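Local structure of putative rhamnosidase (Streptomyces avermitilis, 3W5M) at residues Glu131-Glu136 with Pro206-Val211; Trp236-Val241 with Ala255-Thr260; Ala296-Ala301 with Gly389-Gly394. The protein hydrolyses terminal non-reducing alpha-L-rhamnose from alpha-L-rhamnosides, including citrus flavonoids and gum arabic, and binds L-rhamnose through a calcium-dependent carbohydrate-binding module. All coordinates share one frame; numbering follows the deposited sequence.

Contacts 1 and 2 share the four-stranded sheet of the carbohydrate-binding module but lie on its two faces. Contact 2 (236-241 with 255-260) is core: all three touching residues are buried, and its chemistry is aromatic and sulfur-aromatic. Contact 1 (131-136 with 206-211) is partly buried aliphatic packing on the outside of the same sheet, and Leu135 reaches Ile237 of contact 2. Contact 3 (296-301 with 389-394) lies at the surface, where a valine-proline touch is supplemented by a water bridge. It joins contact 1 through Pro297, which packs on Ala132 and Val208, whereas contacts 2 and 3 do not touch.

Contact 1 of 3, residues Glu131-Glu136 with Pro206-Val211; sequences EAPSLE and PAVIDV
Leu135 and Pro206 make the closest approach, and like the rest of the contact it is apolar. The methyl CD1 of Leu135 lies 3.8 Å from CG of Pro206 and 4.1 Å from CB of the same ring, so it rests against one side of the pyrrolidine instead of on a single atom. Leu135 reaches there because CG stands beside the backbone N and CD1 then extends anti to CA (chi2 172°), making CD1 the leading atom.

The second apolar group centres on Val208, whose two methyls divide the work. CG1, anti to the backbone N (chi1 180°), meets CG of Pro133 at 4.2 Å, the two side chains crossing at about a right angle. CG2 faces CB of Ala132 at 4.1 Å. These separations describe ordinary van der Waals packing, and the backbones stay well apart, with CA of Pro133 7.4 Å from CA of Val208.

No hydrogen bond crosses the contact; the polar bonds lie within the loop or run to other parts of the chain. In the loop, Glu136 N gives a weak bond of 3.3 Å to OG of Ser134, while Glu131 forms a salt bridge with Arg396. On the strand side, backbone bonds of Ala207 with Ile176 and of Ile209 with Leu174 fix strand 207-210 at the edge of its sheet.

Val208 and Ile209 point to different sides of that strand: Ile209 packs on Ala192 of strand 189-193, in the facing sheet, whereas Val208 meets the loop and Pro297. The loop therefore covers the outer surface of the sheet, where Leu135 also touches Ile237. Such a loop laid across one sheet belongs here to the beta-jelly-roll of the CBM67 module, with the side chain of rhamnose-binding Trp203 about 7 Å from that of Pro206.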
ATOM      1  N   GLU A 131     -25.943  -2.371  -9.425  1.00 30.98           N
ATOM      2  CA  GLU A 131     -25.950  -3.742  -9.923  1.00 32.85           C
ATOM      3  C   GLU A 131     -25.890  -3.758 -11.435  1.00 30.88           C
ATOM      4  O   GLU A 131     -26.563  -2.978 -12.098  1.00 33.16           O
ATOM      5  CB  GLU A 131     -27.176  -4.511  -9.444  1.00 36.22           C
ATOM      6  CG  GLU A 131     -26.908  -5.345  -8.208  1.00 40.45           C
ATOM      7  CD  GLU A 131     -26.938  -4.515  -6.943  1.00 44.69           C
ATOM      8  OE1 GLU A 131     -28.045  -4.338  -6.383  1.00 51.44           O
ATOM      9  OE2 GLU A 131     -25.851  -4.058  -6.501  1.00 43.84           O
ATOM     10  N   ALA A 132     -25.088  -4.663 -11.973  1.00 29.64           N
ATOM     11  CA  ALA A 132     -25.082  -4.898 -13.407  1.00 30.72           C
ATOM     12  C   ALA A 132     -26.438  -5.467 -13.795  1.00 31.21           C
ATOM     13  O   ALA A 132     -27.097  -6.126 -12.962  1.00 29.10           O
ATOM     14  CB  ALA A 132     -23.968  -5.867 -13.781  1.00 30.49           C
ATOM     15  N   PRO A 133     -26.879  -5.196 -15.044  1.00 33.03           N
ATOM     16  CA  PRO A 133     -28.001  -5.925 -15.637  1.00 31.78           C
ATOM     17  C   PRO A 133     -27.811  -7.402 -15.293  1.00 31.47           C
ATOM     18  O   PRO A 133     -26.723  -7.913 -15.486  1.00 31.44           O
ATOM     19  CB  PRO A 133     -27.776  -5.700 -17.133  1.00 32.72           C
ATOM     20  CG  PRO A 133     -27.182  -4.323 -17.199  1.00 35.76           C
ATOM     21  CD  PRO A 133     -26.334  -4.172 -15.965  1.00 35.66           C
ATOM     22  N   SER A 134     -28.829  -8.053 -14.730  1.00 29.74           N
ATOM     23  CA  SER A 134     -28.663  -9.403 -14.191  1.00 32.11           C
ATOM     24  C   SER A 134     -29.267 -10.510 -15.074  1.00 30.23           C
ATOM     25  O   SER A 134     -30.033 -10.253 -15.997  1.00 28.52           O
ATOM     26  CB  SER A 134     -29.295  -9.495 -12.808  1.00 30.52           C
ATOM     27  OG  SER A 134     -30.667  -9.800 -12.911  1.00 35.10           O
ATOM     28  N   LEU A 135     -28.937 -11.744 -14.742  1.00 27.56           N
ATOM     29  CA  LEU A 135     -29.372 -12.896 -15.523  1.00 26.27           C
ATOM     30  C   LEU A 135     -30.676 -13.499 -15.008  1.00 26.56           C
ATOM     31  O   LEU A 135     -31.174 -14.489 -15.557  1.00 26.78           O
ATOM     32  CB  LEU A 135     -28.259 -13.943 -15.522  1.00 23.89           C
ATOM     33  CG  LEU A 135     -26.974 -13.476 -16.212  1.00 23.98           C
ATOM     34  CD1 LEU A 135     -25.918 -14.536 -15.956  1.00 24.25           C
ATOM     35  CD2 LEU A 135     -27.221 -13.283 -17.719  1.00 24.88           C
ATOM     36  N   GLU A 136     -31.235 -12.893 -13.960  1.00 29.44           N
ATOM     37  CA  GLU A 136     -32.473 -13.354 -13.328  1.00 30.17           C
ATOM     38  C   GLU A 136     -33.632 -13.307 -14.316  1.00 30.33           C
ATOM     39  O   GLU A 136     -33.784 -12.353 -15.078  1.00 33.36           O
ATOM     40  CB  GLU A 136     -32.792 -12.497 -12.096  1.00 34.77           C
ATOM     41  CG  GLU A 136     -31.637 -12.459 -11.113  1.00 41.05           C
ATOM     42  CD  GLU A 136     -32.008 -11.963  -9.723  1.00 47.35           C
ATOM     43  OE1 GLU A 136     -33.176 -12.121  -9.294  1.00 48.41           O
ATOM     44  OE2 GLU A 136     -31.105 -11.425  -9.048  1.00 49.10           O
ATOM     45  N   PRO A 206     -19.996 -13.616 -15.885  1.00 25.63           N
ATOM     46  CA  PRO A 206     -20.725 -13.055 -17.032  1.00 25.70           C
ATOM     47  C   PRO A 206     -20.176 -11.704 -17.472  1.00 27.01           C
ATOM     48  O   PRO A 206     -19.785 -10.898 -16.634  1.00 28.25           O
ATOM     49  CB  PRO A 206     -22.156 -12.871 -16.498  1.00 25.83           C
ATOM     50  CG  PRO A 206     -22.263 -13.785 -15.347  1.00 26.51           C
ATOM     51  CD  PRO A 206     -20.887 -13.954 -14.766  1.00 25.39           C
ATOM     52  N   ALA A 207     -20.154 -11.471 -18.776  1.00 26.45           N
ATOM     53  CA  ALA A 207     -19.794 -10.175 -19.351  1.00 25.64           C
ATOM     54  C   ALA A 207     -21.057  -9.361 -19.604  1.00 28.67           C
ATOM     55  O   ALA A 207     -22.128  -9.914 -19.949  1.00 24.63           O
ATOM     56  CB  ALA A 207     -19.035 -10.366 -20.645  1.00 26.65           C
ATOM     57  N   VAL A 208     -20.929  -8.044 -19.440  1.00 28.62           N
ATOM     58  CA  VAL A 208     -21.985  -7.112 -19.804  1.00 30.38           C
ATOM     59  C   VAL A 208     -21.453  -6.193 -20.914  1.00 31.04           C
ATOM     60  O   VAL A 208     -20.417  -5.566 -20.746  1.00 30.69           O
ATOM     61  CB  VAL A 208     -22.455  -6.271 -18.592  1.00 31.86           C
ATOM     62  CG1 VAL A 208     -23.562  -5.297 -19.003  1.00 32.45           C
ATOM     63  CG2 VAL A 208     -22.981  -7.183 -17.504  1.00 32.79           C
ATOM     64  N   ILE A 209     -22.167  -6.128 -22.035  1.00 29.11           N
ATOM     65  CA  ILE A 209     -21.694  -5.421 -23.241  1.00 31.40           C
ATOM     66  C   ILE A 209     -22.757  -4.412 -23.660  1.00 29.58           C
ATOM     67  O   ILE A 209     -23.927  -4.761 -23.750  1.00 27.92           O
ATOM     68  CB  ILE A 209     -21.474  -6.379 -24.442  1.00 29.38           C
ATOM     69  CG1 ILE A 209     -20.576  -7.570 -24.072  1.00 32.70           C
ATOM     70  CG2 ILE A 209     -20.872  -5.625 -25.643  1.00 32.05           C
ATOM     71  CD1 ILE A 209     -21.349  -8.851 -23.818  1.00 32.58           C
ATOM     72  N   ASP A 210     -22.365  -3.164 -23.905  1.00 29.61           N
ATOM     73  CA  ASP A 210     -23.297  -2.220 -24.515  1.00 32.87           C
ATOM     74  C   ASP A 210     -23.432  -2.569 -25.999  1.00 30.11           C
ATOM     75  O   ASP A 210     -22.435  -2.658 -26.687  1.00 31.76           O
ATOM     76  CB  ASP A 210     -22.829  -0.763 -24.340  1.00 35.44           C
ATOM     77  CG  ASP A 210     -23.900   0.252 -24.771  1.00 39.09           C
ATOM     78  OD1 ASP A 210     -24.304   0.250 -25.957  1.00 40.13           O
ATOM     79  OD2 ASP A 210     -24.363   1.045 -23.920  1.00 43.93           O
ATOM     80  N   VAL A 211     -24.666  -2.745 -26.480  1.00 28.87           N
ATOM     81  CA  VAL A 211     -24.931  -3.155 -27.871  1.00 26.52           C
ATOM     82  C   VAL A 211     -25.860  -2.194 -28.610  1.00 27.05           C
ATOM     83  O   VAL A 211     -26.447  -2.553 -29.634  1.00 24.51           O
ATOM     84  CB  VAL A 211     -25.527  -4.597 -27.965  1.00 26.09           C
ATOM     85  CG1 VAL A 211     -24.488  -5.628 -27.547  1.00 26.93           C
ATOM     86  CG2 VAL A 211     -26.790  -4.737 -27.117  1.00 23.82           C
TER

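Contact 2 of 3, residues Trp236-Val241 with Ala255-Thr260; sequences WICVLV and ASWKST
CG of Trp236 stands between the backbone N and the carbonyl carbon (chi1 70°), while CG of Trp257 lies anti to its carbonyl carbon (chi1 -72°); these first torsions send both indoles into the space between the two sheets, where they meet in a T-shaped, edge-to-face stack. Trp236 supplies the edge and Trp257 the face. Their six-membered rings have centroids 4.9 Å apart and planes at 83°. CH2 of Trp236 leads, 3.5 Å from CH2 of Trp257 and above that ring's rim instead of its centre, and CZ2 of Trp236 follows at 3.9 Å from CE3 of Trp257.

Cys238, two residues along the strand, adds a sulfur-aromatic contact: its SG lies 4.1 Å from CZ2 of Trp257 and approaches the ring obliquely. The indole NE1 of Trp257 bonds to the carbonyl oxygen of Phe252, which helps to fix the ring's orientation. A leucine in place of Trp257 would probably leave the Trp236 edge without its aromatic face and the Phe252 carbonyl without this donor.

Trp236, on strand 235-244, also packs on Ile176 and Ala178 of strand 171-179 in its own sheet. It reaches across the sandwich to Val224 of strand 218-227, which Trp257, just ahead of edge strand 258-260, meets from that strand's own sheet.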
ATOM      1  N   TRP A 236     -25.503 -22.029 -21.891  1.00 19.17           N
ATOM      2  CA  TRP A 236     -25.142 -20.599 -21.982  1.00 18.36           C
ATOM      3  C   TRP A 236     -26.412 -19.824 -21.657  1.00 18.73           C
ATOM      4  O   TRP A 236     -27.522 -20.360 -21.762  1.00 18.42           O
ATOM      5  CB  TRP A 236     -24.505 -20.227 -23.352  1.00 17.88           C
ATOM      6  CG  TRP A 236     -25.457 -20.251 -24.499  1.00 18.16           C
ATOM      7  CD1 TRP A 236     -25.808 -21.334 -25.262  1.00 18.88           C
ATOM      8  CD2 TRP A 236     -26.227 -19.145 -25.001  1.00 18.76           C
ATOM      9  NE1 TRP A 236     -26.744 -20.966 -26.204  1.00 19.92           N
ATOM     10  CE2 TRP A 236     -27.004 -19.630 -26.083  1.00 19.34           C
ATOM     11  CE3 TRP A 236     -26.303 -17.791 -24.663  1.00 19.69           C
ATOM     12  CZ2 TRP A 236     -27.872 -18.811 -26.823  1.00 19.45           C
ATOM     13  CZ3 TRP A 236     -27.173 -16.966 -25.407  1.00 19.03           C
ATOM     14  CH2 TRP A 236     -27.946 -17.489 -26.461  1.00 18.54           C
ATOM     15  N   ILE A 237     -26.253 -18.588 -21.191  1.00 16.95           N
ATOM     16  CA  ILE A 237     -27.389 -17.839 -20.710  1.00 17.82           C
ATOM     17  C   ILE A 237     -27.186 -16.364 -21.090  1.00 18.65           C
ATOM     18  O   ILE A 237     -26.036 -15.870 -21.087  1.00 18.53           O
ATOM     19  CB  ILE A 237     -27.465 -17.999 -19.169  1.00 18.16           C
ATOM     20  CG1 ILE A 237     -28.746 -17.349 -18.594  1.00 18.56           C
ATOM     21  CG2 ILE A 237     -26.176 -17.451 -18.510  1.00 18.86           C
ATOM     22  CD1 ILE A 237     -29.056 -17.789 -17.151  1.00 18.95           C
ATOM     23  N   CYS A 238     -28.268 -15.653 -21.416  1.00 19.30           N
ATOM     24  CA  CYS A 238     -28.121 -14.222 -21.675  1.00 20.10           C
ATOM     25  C   CYS A 238     -29.388 -13.455 -21.334  1.00 19.41           C
ATOM     26  O   CYS A 238     -30.474 -14.055 -21.189  1.00 19.16           O
ATOM     27  CB  CYS A 238     -27.689 -13.946 -23.135  1.00 21.81           C
ATOM     28  SG  CYS A 238     -29.013 -14.159 -24.353  1.00 24.68           S
ATOM     29  N   VAL A 239     -29.236 -12.135 -21.161  1.00 18.50           N
ATOM     30  CA  VAL A 239     -30.379 -11.220 -21.197  1.00 19.50           C
ATOM     31  C   VAL A 239     -29.989 -10.033 -22.071  1.00 19.86           C
ATOM     32  O   VAL A 239     -28.902  -9.473 -21.926  1.00 20.70           O
ATOM     33  CB  VAL A 239     -30.818 -10.680 -19.808  1.00 19.44           C
ATOM     34  CG1 VAL A 239     -32.057  -9.788 -19.951  1.00 20.22           C
ATOM     35  CG2 VAL A 239     -31.125 -11.814 -18.842  1.00 22.78           C
ATOM     36  N   LEU A 240     -30.885  -9.681 -22.971  1.00 21.01           N
ATOM     37  CA  LEU A 240     -30.736  -8.459 -23.755  1.00 21.55           C
ATOM     38  C   LEU A 240     -31.758  -7.484 -23.197  1.00 22.66           C
ATOM     39  O   LEU A 240     -32.962  -7.743 -23.249  1.00 22.84           O
ATOM     40  CB  LEU A 240     -30.957  -8.736 -25.243  1.00 19.85           C
ATOM     41  CG  LEU A 240     -31.089  -7.523 -26.197  1.00 20.02           C
ATOM     42  CD1 LEU A 240     -29.749  -6.815 -26.301  1.00 21.68           C
ATOM     43  CD2 LEU A 240     -31.549  -8.025 -27.556  1.00 22.16           C
ATOM     44  N   VAL A 241     -31.272  -6.399 -22.593  1.00 23.88           N
ATOM     45  CA  VAL A 241     -32.168  -5.365 -22.018  1.00 25.31           C
ATOM     46  C   VAL A 241     -32.276  -4.189 -22.984  1.00 24.99           C
ATOM     47  O   VAL A 241     -31.280  -3.585 -23.323  1.00 27.74           O
ATOM     48  CB  VAL A 241     -31.643  -4.830 -20.673  1.00 24.97           C
ATOM     49  CG1 VAL A 241     -32.527  -3.682 -20.175  1.00 25.90           C
ATOM     50  CG2 VAL A 241     -31.623  -5.946 -19.624  1.00 26.99           C
ATOM     51  N   ALA A 255     -36.356 -21.449 -24.760  1.00 20.98           N
ATOM     52  CA  ALA A 255     -36.728 -22.389 -25.841  1.00 21.30           C
ATOM     53  C   ALA A 255     -37.275 -21.715 -27.120  1.00 22.34           C
ATOM     54  O   ALA A 255     -37.571 -22.388 -28.117  1.00 24.67           O
ATOM     55  CB  ALA A 255     -37.720 -23.446 -25.325  1.00 21.97           C
ATOM     56  N   SER A 256     -37.423 -20.399 -27.085  1.00 22.62           N
ATOM     57  CA  SER A 256     -37.732 -19.645 -28.314  1.00 24.53           C
ATOM     58  C   SER A 256     -36.542 -19.547 -29.286  1.00 24.45           C
ATOM     59  O   SER A 256     -36.716 -19.097 -30.439  1.00 25.44           O
ATOM     60  CB  SER A 256     -38.252 -18.253 -27.950  1.00 25.77           C
ATOM     61  OG  SER A 256     -39.495 -18.394 -27.276  1.00 29.93           O
ATOM     62  N   TRP A 257     -35.343 -19.933 -28.831  1.00 22.85           N
ATOM     63  CA  TRP A 257     -34.152 -19.953 -29.677  1.00 21.54           C
ATOM     64  C   TRP A 257     -34.120 -21.261 -30.421  1.00 22.61           C
ATOM     65  O   TRP A 257     -34.556 -22.283 -29.889  1.00 23.24           O
ATOM     66  CB  TRP A 257     -32.860 -19.850 -28.856  1.00 21.76           C
ATOM     67  CG  TRP A 257     -32.613 -18.486 -28.265  1.00 20.93           C
ATOM     68  CD1 TRP A 257     -33.356 -17.840 -27.301  1.00 21.05           C
ATOM     69  CD2 TRP A 257     -31.525 -17.623 -28.578  1.00 21.71           C
ATOM     70  NE1 TRP A 257     -32.784 -16.626 -27.010  1.00 22.52           N
ATOM     71  CE2 TRP A 257     -31.667 -16.463 -27.786  1.00 21.05           C
ATOM     72  CE3 TRP A 257     -30.443 -17.709 -29.474  1.00 21.78           C
ATOM     73  CZ2 TRP A 257     -30.760 -15.378 -27.867  1.00 21.45           C
ATOM     74  CZ3 TRP A 257     -29.539 -16.635 -29.547  1.00 23.43           C
ATOM     75  CH2 TRP A 257     -29.713 -15.493 -28.753  1.00 23.18           C
ATOM     76  N   LYS A 258     -33.589 -21.227 -31.636  1.00 20.62           N
ATOM     77  CA  LYS A 258     -33.354 -22.446 -32.419  1.00 20.93           C
ATOM     78  C   LYS A 258     -31.918 -22.868 -32.205  1.00 20.10           C
ATOM     79  O   LYS A 258     -31.050 -22.016 -32.020  1.00 18.08           O
ATOM     80  CB  LYS A 258     -33.594 -22.198 -33.914  1.00 22.71           C
ATOM     81  CG  LYS A 258     -35.035 -21.942 -34.306  1.00 27.82           C
ATOM     82  CD  LYS A 258     -35.902 -23.171 -34.032  1.00 29.85           C
ATOM     83  CE  LYS A 258     -37.141 -23.219 -34.924  1.00 30.22           C
ATOM     84  NZ  LYS A 258     -36.870 -23.827 -36.256  1.00 30.26           N
ATOM     85  N   SER A 259     -31.658 -24.179 -32.238  1.00 20.43           N
ATOM     86  CA  SER A 259     -30.309 -24.691 -32.085  1.00 19.37           C
ATOM     87  C   SER A 259     -29.971 -25.779 -33.101  1.00 19.49           C
ATOM     88  O   SER A 259     -30.867 -26.463 -33.585  1.00 18.68           O
ATOM     89  CB  SER A 259     -30.091 -25.225 -30.661  1.00 21.00           C
ATOM     90  OG  SER A 259     -28.719 -25.658 -30.550  1.00 24.94           O
ATOM     91  N   THR A 260     -28.683 -25.941 -33.409  1.00 19.58           N
ATOM     92  CA  THR A 260     -28.258 -27.081 -34.232  1.00 21.93           C
ATOM     93  C   THR A 260     -26.971 -27.687 -33.733  1.00 21.83           C
ATOM     94  O   THR A 260     -26.168 -26.983 -33.124  1.00 20.92           O
ATOM     95  CB  THR A 260     -28.131 -26.736 -35.730  1.00 21.61           C
ATOM     96  OG1 THR A 260     -28.006 -27.950 -36.479  1.00 23.70           O
ATOM     97  CG2 THR A 260     -26.926 -25.812 -35.998  1.00 21.81           C
TER

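Contact 3 of 3, residues Ala296-Ala301 with Gly389-Gly394; sequences APVASA and GPHQYG
A water molecule joins His391 to the backbone of Ala299. It donates to O of Ala299 at 2.9 Å and is hydrogen-bonded to NE2 of His391 at 2.7 Å, lying at the edge of the imidazole and in its plane. Two bonds thus grip the water and bridge the segments, which have no direct hydrogen bond between them.

Direct contact comes from one methyl. CG2 of Val298 touches CG of Pro390 at 3.9 Å and lies 4.2 Å from CE1 of His391, approaching that ring obliquely. With CG1 anti to the backbone N (chi1 174°), CG2 is the branch left to face both rings. Pro390 also supports its neighbour, since its CB sits 4.1 Å above the centre of the imidazole plane.

The loop is braced from within: NE2 of Gln392 gives a 2.9 Å hydrogen bond to O of Gly389, fairly straight at 165°, although the donor stands well above the carbonyl plane. Backbone bonds of His391 with Ala382 and of Tyr393 with Tyr381 tie this loop to helix 379-382.

Segment 296-301 leads into strand 303-311, and the side chain of Pro390 is about 11 Å from that of rhamnose-binding Asp635. This small loop-to-loop contact with its bridging water is consistent with a junction between the CBM67 module and the part of the enzyme that follows.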
ATOM      1  N   ALA A 296     -23.847 -13.853 -11.303  1.00 26.24           N
ATOM      2  CA  ALA A 296     -24.180 -12.458 -11.645  1.00 25.65           C
ATOM      3  C   ALA A 296     -22.997 -11.691 -12.216  1.00 25.65           C
ATOM      4  O   ALA A 296     -21.868 -11.851 -11.751  1.00 27.45           O
ATOM      5  CB  ALA A 296     -24.740 -11.703 -10.436  1.00 26.31           C
ATOM      6  N   PRO A 297     -23.248 -10.827 -13.214  1.00 26.16           N
ATOM      7  CA  PRO A 297     -22.192  -9.940 -13.701  1.00 25.18           C
ATOM      8  C   PRO A 297     -21.823  -8.969 -12.580  1.00 24.19           C
ATOM      9  O   PRO A 297     -22.659  -8.673 -11.723  1.00 26.57           O
ATOM     10  CB  PRO A 297     -22.864  -9.154 -14.846  1.00 26.41           C
ATOM     11  CG  PRO A 297     -24.196  -9.774 -15.069  1.00 26.13           C
ATOM     12  CD  PRO A 297     -24.546 -10.612 -13.875  1.00 25.96           C
ATOM     13  N   VAL A 298     -20.580  -8.513 -12.576  1.00 26.91           N
ATOM     14  CA  VAL A 298     -20.074  -7.574 -11.571  1.00 28.30           C
ATOM     15  C   VAL A 298     -20.144  -6.143 -12.124  1.00 29.72           C
ATOM     16  O   VAL A 298     -19.713  -5.896 -13.229  1.00 30.95           O
ATOM     17  CB  VAL A 298     -18.627  -7.924 -11.190  1.00 28.61           C
ATOM     18  CG1 VAL A 298     -18.042  -6.867 -10.244  1.00 28.43           C
ATOM     19  CG2 VAL A 298     -18.578  -9.306 -10.546  1.00 32.26           C
ATOM     20  N   ALA A 299     -20.709  -5.215 -11.371  1.00 30.55           N
ATOM     21  CA  ALA A 299     -20.680  -3.820 -11.795  1.00 32.61           C
ATOM     22  C   ALA A 299     -19.782  -3.092 -10.798  1.00 30.26           C
ATOM     23  O   ALA A 299     -19.787  -3.392  -9.616  1.00 32.57           O
ATOM     24  CB  ALA A 299     -22.083  -3.218 -11.814  1.00 35.05           C
ATOM     25  N   SER A 300     -18.984  -2.159 -11.279  1.00 26.52           N
ATOM     26  CA  SER A 300     -18.054  -1.477 -10.414  1.00 24.76           C
ATOM     27  C   SER A 300     -18.107   0.031 -10.616  1.00 22.31           C
ATOM     28  O   SER A 300     -17.078   0.671 -10.580  1.00 20.78           O
ATOM     29  CB  SER A 300     -16.640  -1.989 -10.703  1.00 28.19           C
ATOM     30  OG  SER A 300     -16.522  -3.365 -10.362  1.00 35.13           O
ATOM     31  N   ALA A 301     -19.294   0.608 -10.804  1.00 22.16           N
ATOM     32  CA  ALA A 301     -19.351   2.040 -11.095  1.00 21.91           C
ATOM     33  C   ALA A 301     -18.982   2.834  -9.839  1.00 22.17           C
ATOM     34  O   ALA A 301     -19.114   2.309  -8.724  1.00 22.20           O
ATOM     35  CB  ALA A 301     -20.741   2.428 -11.582  1.00 23.33           C
ATOM     36  N   GLY A 389     -10.599 -11.910  -6.664  1.00 22.87           N
ATOM     37  CA  GLY A 389     -11.872 -11.390  -7.187  1.00 22.57           C
ATOM     38  C   GLY A 389     -12.523 -10.358  -6.282  1.00 22.95           C
ATOM     39  O   GLY A 389     -11.895  -9.872  -5.321  1.00 22.17           O
ATOM     40  N   PRO A 390     -13.771  -9.977  -6.607  1.00 23.12           N
ATOM     41  CA  PRO A 390     -14.474  -8.861  -5.995  1.00 23.12           C
ATOM     42  C   PRO A 390     -15.295  -9.281  -4.783  1.00 23.23           C
ATOM     43  O   PRO A 390     -15.270 -10.463  -4.409  1.00 25.59           O
ATOM     44  CB  PRO A 390     -15.364  -8.364  -7.141  1.00 24.17           C
ATOM     45  CG  PRO A 390     -15.650  -9.596  -7.948  1.00 23.37           C
ATOM     46  CD  PRO A 390     -14.571 -10.601  -7.678  1.00 23.09           C
ATOM     47  N   HIS A 391     -15.977  -8.312  -4.156  1.00 22.39           N
ATOM     48  CA  HIS A 391     -16.918  -8.555  -3.056  1.00 21.56           C
ATOM     49  C   HIS A 391     -16.281  -9.249  -1.856  1.00 22.75           C
ATOM     50  O   HIS A 391     -16.896 -10.122  -1.249  1.00 23.92           O
ATOM     51  CB  HIS A 391     -18.137  -9.337  -3.559  1.00 23.63           C
ATOM     52  CG  HIS A 391     -18.781  -8.715  -4.747  1.00 27.27           C
ATOM     53  ND1 HIS A 391     -19.436  -9.449  -5.715  1.00 29.84           N
ATOM     54  CD2 HIS A 391     -18.847  -7.420  -5.144  1.00 27.03           C
ATOM     55  CE1 HIS A 391     -19.892  -8.625  -6.648  1.00 29.70           C
ATOM     56  NE2 HIS A 391     -19.548  -7.391  -6.324  1.00 28.07           N
ATOM     57  N   GLN A 392     -15.050  -8.872  -1.519  1.00 22.87           N
ATOM     58  CA  GLN A 392     -14.382  -9.456  -0.345  1.00 23.93           C
ATOM     59  C   GLN A 392     -15.110  -9.113   0.961  1.00 24.86           C
ATOM     60  O   GLN A 392     -15.181  -9.940   1.857  1.00 23.98           O
ATOM     61  CB  GLN A 392     -12.907  -9.058  -0.273  1.00 24.38           C
ATOM     62  CG  GLN A 392     -12.071  -9.513  -1.472  1.00 25.31           C
ATOM     63  CD  GLN A 392     -12.084 -11.013  -1.657  1.00 29.44           C
ATOM     64  OE1 GLN A 392     -12.041 -11.772  -0.683  1.00 29.46           O
ATOM     65  NE2 GLN A 392     -12.111 -11.453  -2.906  1.00 28.64           N
ATOM     66  N   TYR A 393     -15.672  -7.910   1.067  1.00 22.08           N
ATOM     67  CA  TYR A 393     -16.323  -7.497   2.306  1.00 21.24           C
ATOM     68  C   TYR A 393     -17.818  -7.217   2.148  1.00 23.33           C
ATOM     69  O   TYR A 393     -18.586  -7.239   3.121  1.00 23.38           O
ATOM     70  CB  TYR A 393     -15.626  -6.264   2.912  1.00 20.89           C
ATOM     71  CG  TYR A 393     -14.156  -6.458   3.245  1.00 20.31           C
ATOM     72  CD1 TYR A 393     -13.177  -6.214   2.306  1.00 18.54           C
ATOM     73  CD2 TYR A 393     -13.759  -6.898   4.513  1.00 19.65           C
ATOM     74  CE1 TYR A 393     -11.832  -6.370   2.605  1.00 19.07           C
ATOM     75  CE2 TYR A 393     -12.423  -7.090   4.823  1.00 19.66           C
ATOM     76  CZ  TYR A 393     -11.455  -6.818   3.887  1.00 19.82           C
ATOM     77  OH  TYR A 393     -10.122  -6.986   4.183  1.00 19.36           O
ATOM     78  N   GLY A 394     -18.224  -6.888   0.932  1.00 23.25           N
ATOM     79  CA  GLY A 394     -19.621  -6.547   0.662  1.00 23.53           C
ATOM     80  C   GLY A 394     -19.802  -6.368  -0.830  1.00 24.48           C
ATOM     81  O   GLY A 394     -18.819  -6.412  -1.601  1.00 21.70           O
TER
HETATM   82  O   HOH W   1     -20.595  -5.731  -8.190  1.00 35.64           O